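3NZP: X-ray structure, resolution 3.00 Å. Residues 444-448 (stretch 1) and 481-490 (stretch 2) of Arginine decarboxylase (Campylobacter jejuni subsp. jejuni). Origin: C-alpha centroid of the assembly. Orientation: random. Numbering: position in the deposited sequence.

Stretch 1 (444-448) FSLFQ
Stretch 2 (481-490) ITCDSDGEIS

Both stretches are irregular chain, with no helix or strand. From Ile481 to Gly487, stretch 2 runs roughly along stretch 1: Phe444 CA lies 6.5 Å from Ile481 CA, and Leu446 CA lies 5.7 Å from Gly487 CA. From Glu488 onward it turns off. No hydrogen bond crosses between them. The contact buries 372 Å², both sides summed, by packing of side chains and backbone.

Ile481 (phi/psi -82/81, chi1 p, chi2 t) opens the contact. Its N sits 3.6 Å from Phe444 O. Phe444 is extended (-168/-177, chi1 p). Its CB points away, but the end of its side chain comes nearer.

Thr482 CB (-149/145, chi1 m) points toward stretch 1. Thr482 OG1 is 4.4 Å from Ser445 OG, too far for a hydrogen bond. Ser445 (-122/126, chi1 t) accepts a weak bond at OG from Gln448 N, 3.4 Å away.

Cys483 (-59/-58, chi1 m) makes no contact. A type I turn runs from Asp484 (-45/117, chi1 t) to Gly487. Asp486 N donates to Asp484 OD1 at 3.1 Å, bracing the turn. Gly487 N to Asp484 O is 3.2 Å, but that N is crowded in the model and less sure. Asp484 OD2 lies 3.1 Å from Phe447 CZ.

Ser485 CB (-68/-16, chi1 p) points away. Asp486 (-76/12, chi1 -145°) places its O 3.6 Å from Phe447 CZ. Both oxygens meet a weakly polar C-H in van der Waals contact. Gly487 (-116/64) brings its CA to 3.5 Å from Phe447 CE1, at the ring edge. A CB here would lie only 3.0 Å from that CE1. Phe447 (-118/-26) has chi1 -75° and chi2 67°.

Leu446 CB (-79/8, chi1 m, chi2 t) points toward stretch 2. Leu446 CD1 lies 3.4 Å from Gly487 O and 3.3 Å from Glu488 CA. Glu488 (-155/142, chi1 p) turns its CB away. Ile489 (-96/83, chi1 m, chi2 t) closes the apolar contact, methyl against methyl, with CD1 3.4 Å from Leu446 CD2. Ser490 (-61/154, chi1 m) lies beyond reach.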

ATOM      1  N   PHE B 444     -15.526   5.414  -4.557  1.00 61.93           N
ATOM      2  CA  PHE B 444     -14.698   4.284  -4.172  1.00 62.83           C
ATOM      3  C   PHE B 444     -13.371   4.836  -3.703  1.00 67.36           C
ATOM      4  O   PHE B 444     -13.185   6.049  -3.658  1.00 64.99           O
ATOM      5  CB  PHE B 444     -14.480   3.326  -5.343  1.00 53.13           C
ATOM      6  CG  PHE B 444     -13.432   3.782  -6.300  1.00 66.75           C
ATOM      7  CD1 PHE B 444     -13.572   4.990  -6.978  1.00 78.08           C
ATOM      8  CD2 PHE B 444     -12.291   3.017  -6.515  1.00 69.50           C
ATOM      9  CE1 PHE B 444     -12.588   5.438  -7.862  1.00 77.45           C
ATOM     10  CE2 PHE B 444     -11.296   3.450  -7.396  1.00 74.95           C
ATOM     11  CZ  PHE B 444     -11.447   4.667  -8.073  1.00 78.89           C
ATOM     12  N   SER B 445     -12.447   3.950  -3.357  1.00 74.44           N
ATOM     13  CA  SER B 445     -11.143   4.386  -2.883  1.00 78.24           C
ATOM     14  C   SER B 445     -10.030   3.804  -3.763  1.00 86.18           C
ATOM     15  O   SER B 445      -9.964   2.586  -3.967  1.00 88.34           O
ATOM     16  CB  SER B 445     -10.964   3.956  -1.416  1.00 76.54           C
ATOM     17  OG  SER B 445      -9.788   4.506  -0.837  1.00 64.67           O
ATOM     18  N   LEU B 446      -9.173   4.683  -4.292  1.00 92.12           N
ATOM     19  CA  LEU B 446      -8.044   4.279  -5.143  1.00 90.50           C
ATOM     20  C   LEU B 446      -6.880   3.744  -4.305  1.00 87.97           C
ATOM     21  O   LEU B 446      -5.789   3.502  -4.821  1.00 86.35           O
ATOM     22  CB  LEU B 446      -7.552   5.458  -5.999  1.00 88.85           C
ATOM     23  CG  LEU B 446      -8.277   5.706  -7.331  1.00 91.48           C
ATOM     24  CD1 LEU B 446      -7.813   7.014  -7.943  1.00 91.69           C
ATOM     25  CD2 LEU B 446      -8.004   4.554  -8.285  1.00 84.11           C
ATOM     26  N   PHE B 447      -7.119   3.585  -3.008  1.00 85.59           N
ATOM     27  CA  PHE B 447      -6.120   3.059  -2.097  1.00 82.53           C
ATOM     28  C   PHE B 447      -6.650   1.770  -1.515  1.00 84.10           C
ATOM     29  O   PHE B 447      -5.888   0.897  -1.122  1.00 88.37           O
ATOM     30  CB  PHE B 447      -5.837   4.048  -0.969  1.00 85.54           C
ATOM     31  CG  PHE B 447      -4.996   5.216  -1.391  1.00 93.48           C
ATOM     32  CD1 PHE B 447      -5.493   6.159  -2.288  1.00 94.25           C
ATOM     33  CD2 PHE B 447      -3.689   5.353  -0.927  1.00 91.03           C
ATOM     34  CE1 PHE B 447      -4.700   7.218  -2.718  1.00 93.62           C
ATOM     35  CE2 PHE B 447      -2.887   6.408  -1.352  1.00 92.93           C
ATOM     36  CZ  PHE B 447      -3.393   7.342  -2.252  1.00 94.03           C
ATOM     37  N   GLN B 448      -7.971   1.657  -1.464  1.00 87.88           N
ATOM     38  CA  GLN B 448      -8.594   0.469  -0.914  1.00 88.55           C
ATOM     39  C   GLN B 448      -8.679  -0.671  -1.914  1.00 89.60           C
ATOM     40  O   GLN B 448      -8.076  -1.721  -1.705  1.00 97.11           O
ATOM     41  CB  GLN B 448      -9.993   0.790  -0.384  1.00 86.25           C
ATOM     42  CG  GLN B 448     -10.810  -0.441   0.021  1.00 85.16           C
ATOM     43  CD  GLN B 448     -10.227  -1.206   1.211  1.00 81.84           C
ATOM     44  OE1 GLN B 448     -10.560  -2.376   1.432  1.00 81.94           O
ATOM     45  NE2 GLN B 448      -9.373  -0.549   1.986  1.00 64.70           N
ATOM     46  N   ILE B 481     -13.191   9.672  -3.872  1.00 56.20           N
ATOM     47  CA  ILE B 481     -13.581  10.576  -2.804  1.00 57.18           C
ATOM     48  C   ILE B 481     -12.575  10.538  -1.665  1.00 61.26           C
ATOM     49  O   ILE B 481     -12.777   9.857  -0.670  1.00 63.93           O
ATOM     50  CB  ILE B 481     -14.968  10.208  -2.269  1.00 57.28           C
ATOM     51  CG1 ILE B 481     -15.006   8.706  -1.953  1.00 61.46           C
ATOM     52  CG2 ILE B 481     -16.030  10.579  -3.295  1.00 55.88           C
ATOM     53  CD1 ILE B 481     -16.223   8.238  -1.157  1.00 63.88           C
ATOM     54  N   THR B 482     -11.478  11.266  -1.823  1.00 71.10           N
ATOM     55  CA  THR B 482     -10.442  11.314  -0.801  1.00 78.39           C
ATOM     56  C   THR B 482      -9.757  12.677  -0.815  1.00 84.81           C
ATOM     57  O   THR B 482      -9.589  13.288  -1.874  1.00 81.19           O
ATOM     58  CB  THR B 482      -9.377  10.219  -1.032  1.00 78.00           C
ATOM     59  OG1 THR B 482      -9.992   8.928  -0.940  1.00 88.84           O
ATOM     60  CG2 THR B 482      -8.278  10.310   0.013  1.00 85.47           C
ATOM     61  N   CYS B 483      -9.375  13.153   0.366  1.00 95.34           N
ATOM     62  CA  CYS B 483      -8.695  14.441   0.488  1.00105.16           C
ATOM     63  C   CYS B 483      -7.415  14.397  -0.340  1.00108.94           C
ATOM     64  O   CYS B 483      -7.214  15.206  -1.259  1.00103.87           O
ATOM     65  CB  CYS B 483      -8.342  14.715   1.950  1.00102.82           C
ATOM     66  SG  CYS B 483      -9.725  14.557   3.066  1.00107.51           S
ATOM     67  N   ASP B 484      -6.566  13.429   0.006  1.00110.03           N
ATOM     68  CA  ASP B 484      -5.287  13.210  -0.656  1.00110.21           C
ATOM     69  C   ASP B 484      -5.418  13.287  -2.165  1.00105.86           C
ATOM     70  O   ASP B 484      -6.109  12.482  -2.787  1.00101.74           O
ATOM     71  CB  ASP B 484      -4.705  11.845  -0.262  1.00116.03           C
ATOM     72  CG  ASP B 484      -3.456  11.484  -1.060  1.00120.04           C
ATOM     73  OD1 ASP B 484      -2.509  12.297  -1.099  1.00123.11           O
ATOM     74  OD2 ASP B 484      -3.420  10.381  -1.642  1.00122.27           O
ATOM     75  N   SER B 485      -4.743  14.270  -2.745  1.00105.79           N
ATOM     76  CA  SER B 485      -4.773  14.462  -4.180  1.00103.33           C
ATOM     77  C   SER B 485      -4.053  13.317  -4.879  1.00 99.89           C
ATOM     78  O   SER B 485      -4.226  13.113  -6.075  1.00101.68           O
ATOM     79  CB  SER B 485      -4.115  15.798  -4.550  1.00105.41           C
ATOM     80  OG  SER B 485      -2.750  15.835  -4.166  1.00103.84           O
ATOM     81  N   ASP B 486      -3.256  12.557  -4.134  1.00 94.74           N
ATOM     82  CA  ASP B 486      -2.524  11.448  -4.727  1.00 92.56           C
ATOM     83  C   ASP B 486      -3.466  10.271  -4.987  1.00 86.55           C
ATOM     84  O   ASP B 486      -3.033   9.157  -5.287  1.00 90.83           O
ATOM     85  CB  ASP B 486      -1.368  11.031  -3.806  1.00101.75           C
ATOM     86  CG  ASP B 486      -0.132  10.581  -4.581  1.00110.45           C
ATOM     87  OD1 ASP B 486      -0.214   9.562  -5.302  1.00115.95           O
ATOM     88  OD2 ASP B 486       0.923  11.247  -4.471  1.00115.43           O
ATOM     89  N   GLY B 487      -4.763  10.529  -4.883  1.00 76.84           N
ATOM     90  CA  GLY B 487      -5.736   9.483  -5.116  1.00 71.00           C
ATOM     91  C   GLY B 487      -6.620   9.767  -6.314  1.00 68.85           C
ATOM     92  O   GLY B 487      -7.829   9.934  -6.180  1.00 63.51           O
ATOM     93  N   GLU B 488      -6.027   9.827  -7.498  1.00 69.94           N
ATOM     94  CA  GLU B 488      -6.813  10.090  -8.689  1.00 74.27           C
ATOM     95  C   GLU B 488      -6.135   9.539  -9.930  1.00 70.66           C
ATOM     96  O   GLU B 488      -4.916   9.586 -10.043  1.00 74.78           O
ATOM     97  CB  GLU B 488      -7.048  11.596  -8.863  1.00 83.39           C
ATOM     98  CG  GLU B 488      -5.789  12.419  -9.092  1.00 96.20           C
ATOM     99  CD  GLU B 488      -6.088  13.878  -9.420  1.00101.92           C
ATOM    100  OE1 GLU B 488      -6.658  14.144 -10.504  1.00100.34           O
ATOM    101  OE2 GLU B 488      -5.752  14.759  -8.593  1.00102.93           O
ATOM    102  N   ILE B 489      -6.931   9.005 -10.849  1.00 70.95           N
ATOM    103  CA  ILE B 489      -6.403   8.465 -12.090  1.00 72.33           C
ATOM    104  C   ILE B 489      -6.517   9.538 -13.162  1.00 77.85           C
ATOM    105  O   ILE B 489      -7.466   9.557 -13.950  1.00 74.77           O
ATOM    106  CB  ILE B 489      -7.184   7.233 -12.532  1.00 64.20           C
ATOM    107  CG1 ILE B 489      -7.254   6.243 -11.366  1.00 53.54           C
ATOM    108  CG2 ILE B 489      -6.529   6.622 -13.771  1.00 51.58           C
ATOM    109  CD1 ILE B 489      -8.167   5.074 -11.602  1.00 57.12           C
ATOM    110  N   SER B 490      -5.532  10.430 -13.172  1.00 85.88           N
ATOM    111  CA  SER B 490      -5.461  11.553 -14.103  1.00 93.57           C
ATOM    112  C   SER B 490      -5.381  11.168 -15.583  1.00 98.63           C
ATOM    113  O   SER B 490      -4.902  10.086 -15.934  1.00 98.39           O
ATOM    114  CB  SER B 490      -4.258  12.424 -13.737  1.00 91.85           C
ATOM    115  OG  SER B 490      -4.265  12.735 -12.353  1.00 93.25           O
TER